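PDB 4UJ7: surface layer protein from Geobacillus stearothermophilus, which probably self-assembles into the crystalline surface layer of the bacterial cell, this piece being domains 5 and 6, the latter calcium-binding. Local coordinates for residues 25-39 / 72-84. Numbering follows the deposited sequence. Where two conformers were deposited one is given.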
loop_
_atom_site.group_PDB
_atom_site.type_symbol
_atom_site.label_atom_id
_atom_site.label_comp_id
_atom_site.label_asym_id
_atom_site.label_seq_id
_atom_site.Cartn_x
_atom_site.Cartn_y
_atom_site.Cartn_z
ATOM N N VAL A 25 10.087 -5.595 7.707
ATOM C CA VAL A 25 8.987 -6.375 7.202
ATOM C C VAL A 25 8.859 -7.643 8.028
ATOM O O VAL A 25 9.856 -8.282 8.323
ATOM C CB VAL A 25 9.220 -6.701 5.714
ATOM C CG1 VAL A 25 8.199 -7.701 5.204
ATOM C CG2 VAL A 25 9.168 -5.413 4.893
ATOM N N SER A 26 7.625 -7.983 8.389
ATOM C CA SER A 26 7.316 -9.182 9.173
ATOM C C SER A 26 6.215 -9.937 8.453
ATOM O O SER A 26 5.069 -9.501 8.429
ATOM C CB SER A 26 6.804 -8.770 10.553
ATOM O OG SER A 26 7.651 -7.818 11.161
ATOM N N VAL A 27 6.555 -11.076 7.868
ATOM C CA VAL A 27 5.617 -11.773 6.997
ATOM C C VAL A 27 5.681 -13.295 7.178
ATOM O O VAL A 27 6.756 -13.833 7.411
ATOM C CB VAL A 27 5.850 -11.338 5.518
ATOM C CG1 VAL A 27 7.222 -11.752 4.975
ATOM C CG2 VAL A 27 4.721 -11.813 4.633
ATOM N N ALA A 28 4.535 -13.969 7.088
ATOM C CA ALA A 28 4.528 -15.437 7.072
ATOM C C ALA A 28 5.048 -15.983 5.747
ATOM O O ALA A 28 4.882 -15.372 4.702
ATOM C CB ALA A 28 3.137 -15.983 7.370
ATOM N N LYS A 29 5.703 -17.140 5.804
ATOM C CA LYS A 29 6.022 -17.901 4.596
ATOM C C LYS A 29 4.789 -18.000 3.690
ATOM O O LYS A 29 3.704 -18.354 4.157
ATOM C CB LYS A 29 6.507 -19.308 4.979
ATOM C CG LYS A 29 6.739 -20.257 3.797
ATOM C CD LYS A 29 6.924 -21.698 4.265
ATOM C CE LYS A 29 8.091 -21.820 5.232
ATOM N NZ LYS A 29 8.072 -23.085 6.028
ATOM N N GLY A 30 4.972 -17.671 2.410
ATOM C CA GLY A 30 3.900 -17.699 1.422
ATOM C C GLY A 30 3.063 -16.436 1.323
ATOM O O GLY A 30 2.195 -16.331 0.458
ATOM N N GLN A 31 3.310 -15.473 2.210
ATOM C CA GLN A 31 2.617 -14.185 2.136
ATOM C C GLN A 31 3.515 -13.108 1.532
ATOM O O GLN A 31 4.732 -13.257 1.479
ATOM C CB GLN A 31 2.152 -13.737 3.530
ATOM C CG GLN A 31 1.060 -14.594 4.148
ATOM C CD GLN A 31 -0.172 -14.707 3.268
ATOM O OE1 GLN A 31 -0.780 -13.702 2.876
ATOM N NE2 GLN A 31 -0.558 -15.939 2.961
ATOM N N LYS A 32 2.902 -12.022 1.077
ATOM C CA LYS A 32 3.662 -10.856 0.656
ATOM C C LYS A 32 3.265 -9.645 1.498
ATOM O O LYS A 32 2.171 -9.594 2.071
ATOM C CB LYS A 32 3.539 -10.585 -0.860
ATOM C CG LYS A 32 2.164 -10.201 -1.363
ATOM C CD LYS A 32 2.145 -10.205 -2.887
ATOM C CE LYS A 32 0.933 -9.459 -3.439
ATOM N NZ LYS A 32 -0.311 -10.278 -3.539
ATOM N N ALA A 33 4.178 -8.695 1.599
ATOM C CA ALA A 33 3.924 -7.435 2.304
ATOM C C ALA A 33 4.499 -6.279 1.485
ATOM O O ALA A 33 5.410 -6.471 0.675
ATOM C CB ALA A 33 4.536 -7.485 3.699
ATOM N N THR A 34 3.955 -5.081 1.658
ATOM C CA THR A 34 4.468 -3.922 0.922
ATOM C C THR A 34 4.895 -2.810 1.862
ATOM O O THR A 34 4.441 -2.737 3.020
ATOM C CB THR A 34 3.464 -3.348 -0.108
ATOM O OG1 THR A 34 2.380 -2.692 0.568
ATOM C CG2 THR A 34 2.881 -4.458 -0.994
ATOM N N PHE A 35 5.778 -1.949 1.365
ATOM C CA PHE A 35 6.087 -0.688 2.032
ATOM C C PHE A 35 6.445 0.368 1.002
ATOM O O PHE A 35 6.667 0.046 -0.168
ATOM C CB PHE A 35 7.170 -0.853 3.119
ATOM C CG PHE A 35 8.537 -1.248 2.600
ATOM C CD1 PHE A 35 9.460 -0.280 2.220
ATOM C CD2 PHE A 35 8.919 -2.585 2.549
ATOM C CE1 PHE A 35 10.728 -0.631 1.774
ATOM C CE2 PHE A 35 10.194 -2.948 2.092
ATOM C CZ PHE A 35 11.097 -1.967 1.704
ATOM N N LYS A 36 6.493 1.624 1.425
ATOM C CA LYS A 36 6.711 2.735 0.520
ATOM C C LYS A 36 8.040 3.405 0.698
ATOM O O LYS A 36 8.510 3.579 1.822
ATOM C CB LYS A 36 5.602 3.766 0.660
ATOM C CG LYS A 36 4.309 3.291 0.017
ATOM C CD LYS A 36 3.193 4.277 0.274
ATOM C CE LYS A 36 1.954 3.850 -0.492
ATOM N NZ LYS A 36 0.807 4.665 -0.022
ATOM N N VAL A 37 8.625 3.760 -0.433
ATOM C CA VAL A 37 9.871 4.515 -0.488
ATOM C C VAL A 37 9.550 5.896 -1.036
ATOM O O VAL A 37 8.789 6.027 -2.000
ATOM C CB VAL A 37 10.877 3.806 -1.433
ATOM C CG1 VAL A 37 11.969 4.762 -1.911
ATOM C CG2 VAL A 37 11.441 2.585 -0.738
ATOM N N THR A 38 10.144 6.923 -0.428
ATOM C CA THR A 38 10.078 8.285 -0.979
ATOM C C THR A 38 11.470 8.909 -0.984
ATOM O O THR A 38 12.099 9.047 0.056
ATOM C CB THR A 38 9.114 9.222 -0.219
ATOM O OG1 THR A 38 7.836 8.599 -0.043
ATOM C CG2 THR A 38 8.905 10.515 -1.009
ATOM N N LEU A 39 11.941 9.270 -2.173
ATOM C CA LEU A 39 13.273 9.867 -2.328
ATOM C C LEU A 39 13.204 11.337 -1.997
ATOM O O LEU A 39 12.328 12.023 -2.498
ATOM C CB LEU A 39 13.786 9.694 -3.769
ATOM C CG LEU A 39 13.918 8.267 -4.319
ATOM C CD1 LEU A 39 14.567 8.274 -5.691
ATOM C CD2 LEU A 39 14.689 7.352 -3.387
ATOM N N GLN A 72 10.417 8.159 -10.896
ATOM C CA GLN A 72 9.523 8.667 -9.859
ATOM C C GLN A 72 10.281 9.138 -8.636
ATOM O O GLN A 72 11.484 8.907 -8.535
ATOM C CB GLN A 72 8.504 7.584 -9.483
ATOM C CG GLN A 72 7.681 7.149 -10.696
ATOM C CD GLN A 72 6.665 6.050 -10.465
ATOM O OE1 GLN A 72 5.889 5.733 -11.377
ATOM N NE2 GLN A 72 6.662 5.441 -9.294
ATOM N N SER A 73 9.579 9.797 -7.721
ATOM C CA SER A 73 10.133 10.096 -6.407
ATOM C C SER A 73 9.555 9.184 -5.329
ATOM O O SER A 73 10.063 9.171 -4.215
ATOM C CB SER A 73 9.918 11.574 -6.033
ATOM O OG SER A 73 8.536 11.917 -6.088
ATOM N N GLU A 74 8.498 8.435 -5.651
ATOM C CA GLU A 74 7.826 7.512 -4.725
ATOM C C GLU A 74 7.675 6.149 -5.403
ATOM O O GLU A 74 7.289 6.081 -6.580
ATOM C CB GLU A 74 6.416 8.025 -4.407
ATOM C CG GLU A 74 6.364 9.281 -3.539
ATOM C CD GLU A 74 5.000 9.955 -3.510
ATOM O OE1 GLU A 74 4.500 10.382 -4.580
ATOM O OE2 GLU A 74 4.437 10.090 -2.403
ATOM N N TYR A 75 7.956 5.082 -4.649
ATOM C CA TYR A 75 7.820 3.704 -5.136
ATOM C C TYR A 75 7.244 2.806 -4.055
ATOM O O TYR A 75 7.429 3.046 -2.847
ATOM C CB TYR A 75 9.190 3.126 -5.499
ATOM C CG TYR A 75 9.909 3.872 -6.596
ATOM C CD1 TYR A 75 9.651 3.599 -7.947
ATOM C CD2 TYR A 75 10.878 4.852 -6.281
ATOM C CE1 TYR A 75 10.306 4.301 -8.953
ATOM C CE2 TYR A 75 11.530 5.566 -7.291
ATOM C CZ TYR A 75 11.258 5.263 -8.622
ATOM O OH TYR A 75 11.907 5.951 -9.607
ATOM N N THR A 76 6.569 1.742 -4.479
ATOM C CA THR A 76 6.135 0.686 -3.584
ATOM C C THR A 76 7.031 -0.525 -3.739
ATOM O O THR A 76 7.257 -0.982 -4.873
ATOM C CB THR A 76 4.678 0.297 -3.859
ATOM O OG1 THR A 76 3.849 1.413 -3.524
ATOM C CG2 THR A 76 4.267 -0.882 -2.997
ATOM N N VAL A 77 7.564 -1.008 -2.634
ATOM C CA VAL A 77 8.407 -2.217 -2.613
ATOM C C VAL A 77 7.555 -3.378 -2.117
ATOM O O VAL A 77 6.841 -3.266 -1.107
ATOM C CB VAL A 77 9.645 -2.028 -1.704
ATOM C CG1 VAL A 77 10.437 -3.325 -1.590
ATOM C CG2 VAL A 77 10.515 -0.884 -2.198
ATOM N N THR A 78 7.617 -4.506 -2.827
ATOM C CA THR A 78 6.899 -5.729 -2.431
ATOM C C THR A 78 7.879 -6.801 -2.006
ATOM O O THR A 78 8.835 -7.085 -2.728
ATOM C CB THR A 78 6.032 -6.257 -3.593
ATOM O OG1 THR A 78 5.028 -5.283 -3.874
ATOM C CG2 THR A 78 5.363 -7.589 -3.225
ATOM N N VAL A 79 7.653 -7.392 -0.832
ATOM C CA VAL A 79 8.488 -8.465 -0.307
ATOM C C VAL A 79 7.679 -9.764 -0.238
ATOM O O VAL A 79 6.586 -9.800 0.325
ATOM C CB VAL A 79 9.075 -8.107 1.097
ATOM C CG1 VAL A 79 9.892 -9.264 1.677
ATOM C CG2 VAL A 79 9.876 -6.802 1.052
ATOM N N ASN A 80 8.220 -10.833 -0.833
ATOM C CA ASN A 80 7.583 -12.146 -0.849
ATOM C C ASN A 80 8.285 -13.083 0.117
ATOM O O ASN A 80 9.494 -13.316 -0.010
ATOM C CB ASN A 80 7.636 -12.715 -2.276
ATOM C CG ASN A 80 7.049 -11.755 -3.312
ATOM O OD1 ASN A 80 5.841 -11.513 -3.325
ATOM N ND2 ASN A 80 7.904 -11.207 -4.189
ATOM N N GLY A 81 7.544 -13.585 1.105
ATOM C CA GLY A 81 8.089 -14.540 2.082
ATOM C C GLY A 81 8.175 -15.928 1.467
ATOM O O GLY A 81 7.151 -16.543 1.166
ATOM N N VAL A 82 9.404 -16.387 1.234
ATOM C CA VAL A 82 9.644 -17.676 0.552
ATOM C C VAL A 82 9.899 -18.821 1.540
ATOM O O VAL A 82 9.289 -19.886 1.415
ATOM C CB VAL A 82 10.796 -17.557 -0.479
ATOM C CG1 VAL A 82 11.172 -18.925 -1.050
ATOM C CG2 VAL A 82 10.410 -16.596 -1.603
ATOM N N ALA A 83 10.792 -18.602 2.501
ATOM C CA ALA A 83 11.081 -19.596 3.553
ATOM C C ALA A 83 11.423 -18.937 4.886
ATOM O O ALA A 83 11.976 -17.837 4.922
ATOM C CB ALA A 83 12.212 -20.521 3.116
ATOM N N GLU A 84 11.119 -19.622 5.987
ATOM C CA GLU A 84 11.420 -19.084 7.313
ATOM C C GLU A 84 12.890 -18.699 7.442
ATOM O O GLU A 84 13.779 -19.433 7.009
ATOM C CB GLU A 84 11.015 -20.067 8.417
ATOM C CG GLU A 84 9.525 -20.362 8.447
ATOM C CD GLU A 84 9.148 -21.355 9.532
ATOM O OE1 GLU A 84 9.666 -21.225 10.661
ATOM O OE2 GLU A 84 8.338 -22.265 9.249
HETATM O O HOH W 1 11.035 -22.420 6.004
#
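Val-37 N donates to Tyr-75 O over 2.8 Å in a nearly straight bond (179° at the hydrogen), and Tyr-75 N returns one to Val-37 O. Phe-35 with Val-77 and Ala-33 with Val-79 repeat this exchange, so strands 32-39 and 74-81 pair antiparallel. Where the chain reverses from Ala-28 to Gln-31 in a type II turn, Gly-30 N donates a hydrogen bond to Gly-81 O (2.8 Å) from above the carbonyl plane. Gly-81 CA lies close against Val-27 CG1, at 4.1 Å. Both strands are central in one sheet of a Big-like domain, an immunoglobulin-like beta sandwich; the face bearing Phe-35, Val-37, Val-77 and Val-79 packs on Ile-89 and Ile-91 of the other sheet. With chi1 at 65°, CG of Phe-35 sits between backbone N and carbonyl carbon, and the ring lies alongside Val-77, whose CB presses on one face 3.9 Å from the centroid. Val-79 CG2 sits at the ring's edge, 4.0 Å from Phe-35 CE2, and meets Val-25 CG2 tip to tip. Replacing Phe-35 by alanine would probably open a gap beside Val-77 and deprive Val-79 of its aromatic neighbour. On the other face, Lys-36 NZ is hydrogen-bonded to Asp-119 O, the backbone oxygen of a calcium-binding residue.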